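PDB 7A0M: TSC1 N-terminal domain from Chaetomium thermophilum, which forms the helical N-terminal part of TSC1, which binds lysosomal phosphoinositides and so supports TSC complex translocation and mTORC1 regulation. Local coordinates for the interface of chains A and B. Coordinates in Å, arbitrary orientation; residue numbers count along the deposited sequence, not the author numbering. Chains: chain A/B, TSC1 N-terminal domain.

The interface of chains A and B. Residues chain A 331, 373-374, 376-378, 382, 414; chain B 331, 373, 375-378, 382, 414.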
loop_
_atom_site.group_PDB
_atom_site.type_symbol
_atom_site.label_atom_id
_atom_site.label_comp_id
_atom_site.label_asym_id
_atom_site.label_seq_id
_atom_site.Cartn_x
_atom_site.Cartn_y
_atom_site.Cartn_z
ATOM N N TYR A 331 10.795 -1.913 6.599
ATOM C CA TYR A 331 10.009 -2.257 5.422
ATOM C C TYR A 331 10.494 -1.511 4.186
ATOM O O TYR A 331 10.391 -2.030 3.069
ATOM C CB TYR A 331 8.533 -1.960 5.683
ATOM C CG TYR A 331 7.622 -2.229 4.508
ATOM C CD1 TYR A 331 7.251 -3.526 4.177
ATOM C CD2 TYR A 331 7.125 -1.187 3.736
ATOM C CE1 TYR A 331 6.415 -3.778 3.106
ATOM C CE2 TYR A 331 6.288 -1.430 2.662
ATOM C CZ TYR A 331 5.937 -2.728 2.353
ATOM O OH TYR A 331 5.104 -2.977 1.286
ATOM N N ARG A 373 0.956 -2.675 8.989
ATOM C CA ARG A 373 0.698 -3.106 7.618
ATOM C C ARG A 373 -0.293 -2.179 6.926
ATOM O O ARG A 373 -0.111 -1.825 5.755
ATOM C CB ARG A 373 0.171 -4.540 7.602
ATOM C CG ARG A 373 -0.091 -5.068 6.202
ATOM C CD ARG A 373 -0.852 -6.382 6.229
ATOM N NE ARG A 373 -2.173 -6.226 6.832
ATOM C CZ ARG A 373 -3.220 -5.685 6.214
ATOM N NH1 ARG A 373 -3.107 -5.241 4.969
ATOM N NH2 ARG A 373 -4.383 -5.585 6.842
ATOM N N LYS A 374 -1.348 -1.773 7.635
ATOM C CA LYS A 374 -2.374 -0.899 7.078
ATOM C C LYS A 374 -1.894 0.531 6.878
ATOM O O LYS A 374 -2.691 1.377 6.455
ATOM C CB LYS A 374 -3.609 -0.902 7.981
ATOM C CG LYS A 374 -4.264 -2.263 8.144
ATOM C CD LYS A 374 -5.510 -2.171 9.013
ATOM C CE LYS A 374 -6.084 -3.548 9.305
ATOM N NZ LYS A 374 -7.234 -3.478 10.248
ATOM N N HIS A 376 1.152 1.150 5.115
ATOM C CA HIS A 376 2.198 1.113 4.103
ATOM C C HIS A 376 1.674 0.552 2.790
ATOM O O HIS A 376 0.937 -0.437 2.771
ATOM C CB HIS A 376 3.395 0.285 4.585
ATOM C CG HIS A 376 4.174 0.943 5.681
ATOM N ND1 HIS A 376 3.761 0.935 6.995
ATOM C CD2 HIS A 376 5.333 1.642 5.654
ATOM C CE1 HIS A 376 4.637 1.594 7.733
ATOM N NE2 HIS A 376 5.599 2.034 6.944
ATOM N N LEU A 377 2.065 1.201 1.697
ATOM C CA LEU A 377 1.745 0.732 0.359
ATOM C C LEU A 377 2.542 -0.528 0.030
ATOM O O LEU A 377 3.529 -0.862 0.690
ATOM C CB LEU A 377 2.054 1.815 -0.675
ATOM C CG LEU A 377 1.343 3.161 -0.552
ATOM C CD1 LEU A 377 2.080 4.220 -1.354
ATOM C CD2 LEU A 377 -0.094 3.039 -1.028
ATOM N N LEU A 378 2.091 -1.237 -1.005
ATOM C CA LEU A 378 2.862 -2.358 -1.525
ATOM C C LEU A 378 4.227 -1.869 -1.997
ATOM O O LEU A 378 4.330 -0.871 -2.717
ATOM C CB LEU A 378 2.109 -3.037 -2.668
ATOM C CG LEU A 378 2.800 -4.251 -3.297
ATOM C CD1 LEU A 378 2.887 -5.394 -2.295
ATOM C CD2 LEU A 378 2.079 -4.694 -4.561
ATOM N N PHE A 382 8.662 -5.962 -4.350
ATOM C CA PHE A 382 7.846 -7.133 -4.635
ATOM C C PHE A 382 7.628 -7.343 -6.130
ATOM O O PHE A 382 7.175 -8.423 -6.523
ATOM C CB PHE A 382 6.505 -7.025 -3.904
ATOM C CG PHE A 382 6.616 -7.198 -2.411
ATOM C CD1 PHE A 382 6.806 -8.454 -1.856
ATOM C CD2 PHE A 382 6.540 -6.103 -1.564
ATOM C CE1 PHE A 382 6.913 -8.615 -0.485
ATOM C CE2 PHE A 382 6.648 -6.259 -0.193
ATOM C CZ PHE A 382 6.833 -7.515 0.345
ATOM N N VAL A 414 1.034 5.671 4.287
ATOM C CA VAL A 414 -0.266 6.253 3.974
ATOM C C VAL A 414 -0.815 6.959 5.207
ATOM O O VAL A 414 -1.544 7.950 5.093
ATOM C CB VAL A 414 -1.250 5.190 3.442
ATOM C CG1 VAL A 414 -0.607 4.392 2.321
ATOM C CG2 VAL A 414 -1.723 4.265 4.554
ATOM N N TYR B 331 -5.141 -8.683 -6.993
ATOM C CA TYR B 331 -4.263 -8.474 -5.849
ATOM C C TYR B 331 -4.948 -8.845 -4.541
ATOM O O TYR B 331 -4.282 -9.284 -3.596
ATOM C CB TYR B 331 -3.794 -7.019 -5.820
ATOM C CG TYR B 331 -2.928 -6.659 -4.635
ATOM C CD1 TYR B 331 -1.592 -7.032 -4.586
ATOM C CD2 TYR B 331 -3.445 -5.931 -3.571
ATOM C CE1 TYR B 331 -0.796 -6.698 -3.507
ATOM C CE2 TYR B 331 -2.658 -5.593 -2.488
ATOM C CZ TYR B 331 -1.334 -5.980 -2.462
ATOM O OH TYR B 331 -0.548 -5.643 -1.384
ATOM N N ARG B 373 0.211 -0.029 -7.922
ATOM C CA ARG B 373 0.928 -0.339 -6.689
ATOM C C ARG B 373 0.742 0.766 -5.659
ATOM O O ARG B 373 0.544 0.493 -4.470
ATOM C CB ARG B 373 2.414 -0.548 -6.979
ATOM C CG ARG B 373 3.227 -0.895 -5.746
ATOM C CD ARG B 373 4.720 -0.862 -6.026
ATOM N NE ARG B 373 5.183 0.468 -6.418
ATOM C CZ ARG B 373 5.380 1.476 -5.571
ATOM N NH1 ARG B 373 5.152 1.317 -4.275
ATOM N NH2 ARG B 373 5.805 2.648 -6.022
ATOM N N GLN B 375 -1.712 2.451 -5.114
ATOM C CA GLN B 375 -3.102 2.512 -4.690
ATOM C C GLN B 375 -3.479 1.420 -3.700
ATOM O O GLN B 375 -4.624 1.398 -3.234
ATOM C CB GLN B 375 -4.029 2.419 -5.908
ATOM C CG GLN B 375 -4.042 3.641 -6.807
ATOM C CD GLN B 375 -4.882 3.424 -8.053
ATOM O OE1 GLN B 375 -5.363 2.318 -8.307
ATOM N NE2 GLN B 375 -5.068 4.480 -8.835
ATOM N N HIS B 376 -2.563 0.513 -3.363
ATOM C CA HIS B 376 -2.911 -0.658 -2.574
ATOM C C HIS B 376 -1.966 -0.833 -1.395
ATOM O O HIS B 376 -0.744 -0.711 -1.537
ATOM C CB HIS B 376 -2.909 -1.918 -3.443
ATOM C CG HIS B 376 -4.041 -1.970 -4.422
ATOM N ND1 HIS B 376 -4.034 -1.267 -5.607
ATOM C CD2 HIS B 376 -5.222 -2.631 -4.384
ATOM C CE1 HIS B 376 -5.158 -1.497 -6.260
ATOM N NE2 HIS B 376 -5.897 -2.323 -5.540
ATOM N N LEU B 377 -2.547 -1.130 -0.235
ATOM C CA LEU B 377 -1.788 -1.428 0.967
ATOM C C LEU B 377 -1.115 -2.793 0.854
ATOM O O LEU B 377 -1.459 -3.618 0.000
ATOM C CB LEU B 377 -2.700 -1.404 2.194
ATOM C CG LEU B 377 -3.448 -0.101 2.481
ATOM C CD1 LEU B 377 -4.604 -0.359 3.436
ATOM C CD2 LEU B 377 -2.504 0.946 3.047
ATOM N N LEU B 378 -0.138 -3.025 1.729
ATOM C CA LEU B 378 0.469 -4.345 1.837
ATOM C C LEU B 378 -0.584 -5.381 2.217
ATOM O O LEU B 378 -1.369 -5.176 3.148
ATOM C CB LEU B 378 1.594 -4.327 2.872
ATOM C CG LEU B 378 2.334 -5.650 3.086
ATOM C CD1 LEU B 378 3.115 -6.044 1.838
ATOM C CD2 LEU B 378 3.253 -5.569 4.296
ATOM N N PHE B 382 1.124 -11.589 2.677
ATOM C CA PHE B 382 2.576 -11.518 2.751
ATOM C C PHE B 382 3.095 -11.825 4.152
ATOM O O PHE B 382 4.295 -12.070 4.309
ATOM C CB PHE B 382 3.063 -10.146 2.276
ATOM C CG PHE B 382 2.902 -9.926 0.792
ATOM C CD1 PHE B 382 3.755 -10.538 -0.113
ATOM C CD2 PHE B 382 1.895 -9.108 0.302
ATOM C CE1 PHE B 382 3.605 -10.340 -1.474
ATOM C CE2 PHE B 382 1.742 -8.908 -1.059
ATOM C CZ PHE B 382 2.600 -9.525 -1.947
ATOM N N VAL B 414 -6.310 2.475 -1.485
ATOM C CA VAL B 414 -6.062 3.797 -0.923
ATOM C C VAL B 414 -6.800 4.811 -1.790
ATOM O O VAL B 414 -6.371 5.116 -2.906
ATOM C CB VAL B 414 -4.563 4.111 -0.859
ATOM C CG1 VAL B 414 -4.324 5.429 -0.137
ATOM C CG2 VAL B 414 -3.808 2.976 -0.184
#
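This is a two-fold symmetric homodimer interface built around a short antiparallel beta bridge between A:Leu377 and B:Leu377, joining the two chains of the deposited assembly near their C-terminal ends; the structure alone does not show whether full-length TSC1 pairs this way. Two backbone bonds define the bridge: A:Leu378 N donates to B:His376 O at 2.9 Å, and B:Leu378 N to A:His376 O at 3.0 Å. Both donors lie in the plane of the accepting carbonyl.

Beyond the bridge, each arginine binds the partner's Leu378 carbonyl through NH1. A:Arg373 CG stands anti to the backbone N (chi1 -179°), and a bend at chi3 (62°) turns the guanidinium back so that NH1 meets B:Leu378 O at 2.5 Å. The oxygen is approached nearly along its C=O axis and lies 3° from the guanidinium plane, while the arginine's CG packs against B:Leu378 CB. An alanine here would remove the guanidinium and most of the aliphatic stem, and would probably loosen the register of B:Leu378 by leaving its carbonyl without this partner.

Each Leu378 side chain also packs against apolar groups of the partner. Reaching tip to tip with B:Tyr331, A:Leu378 sets CD2 3.7 Å from ring atom CE1; its other branch, CD1, touches ring atom CE2 of B:Phe382, the two side chains crossing at about a right angle. The tyrosine is itself fixed from within its chain: B:Tyr331 OH donates to a lone pair of B:Leu377 O at 2.6 Å, tying the bridging segment to helix 323-333. The Phe382 rings meet tip to tip across the axis, with A:Phe382 CE1 3.7 Å from B:Phe382 CD1. Opposite them, A:Val414 CG2 approaches B:Leu377 CD2 to 3.7 Å.

In the fold, the bridge occupies the loop between helix 360-373, which ends at A:Arg373, and the 3-10 helix 380-383 carrying A:Phe382, with Val414 contributed by the segment following helix 402-410.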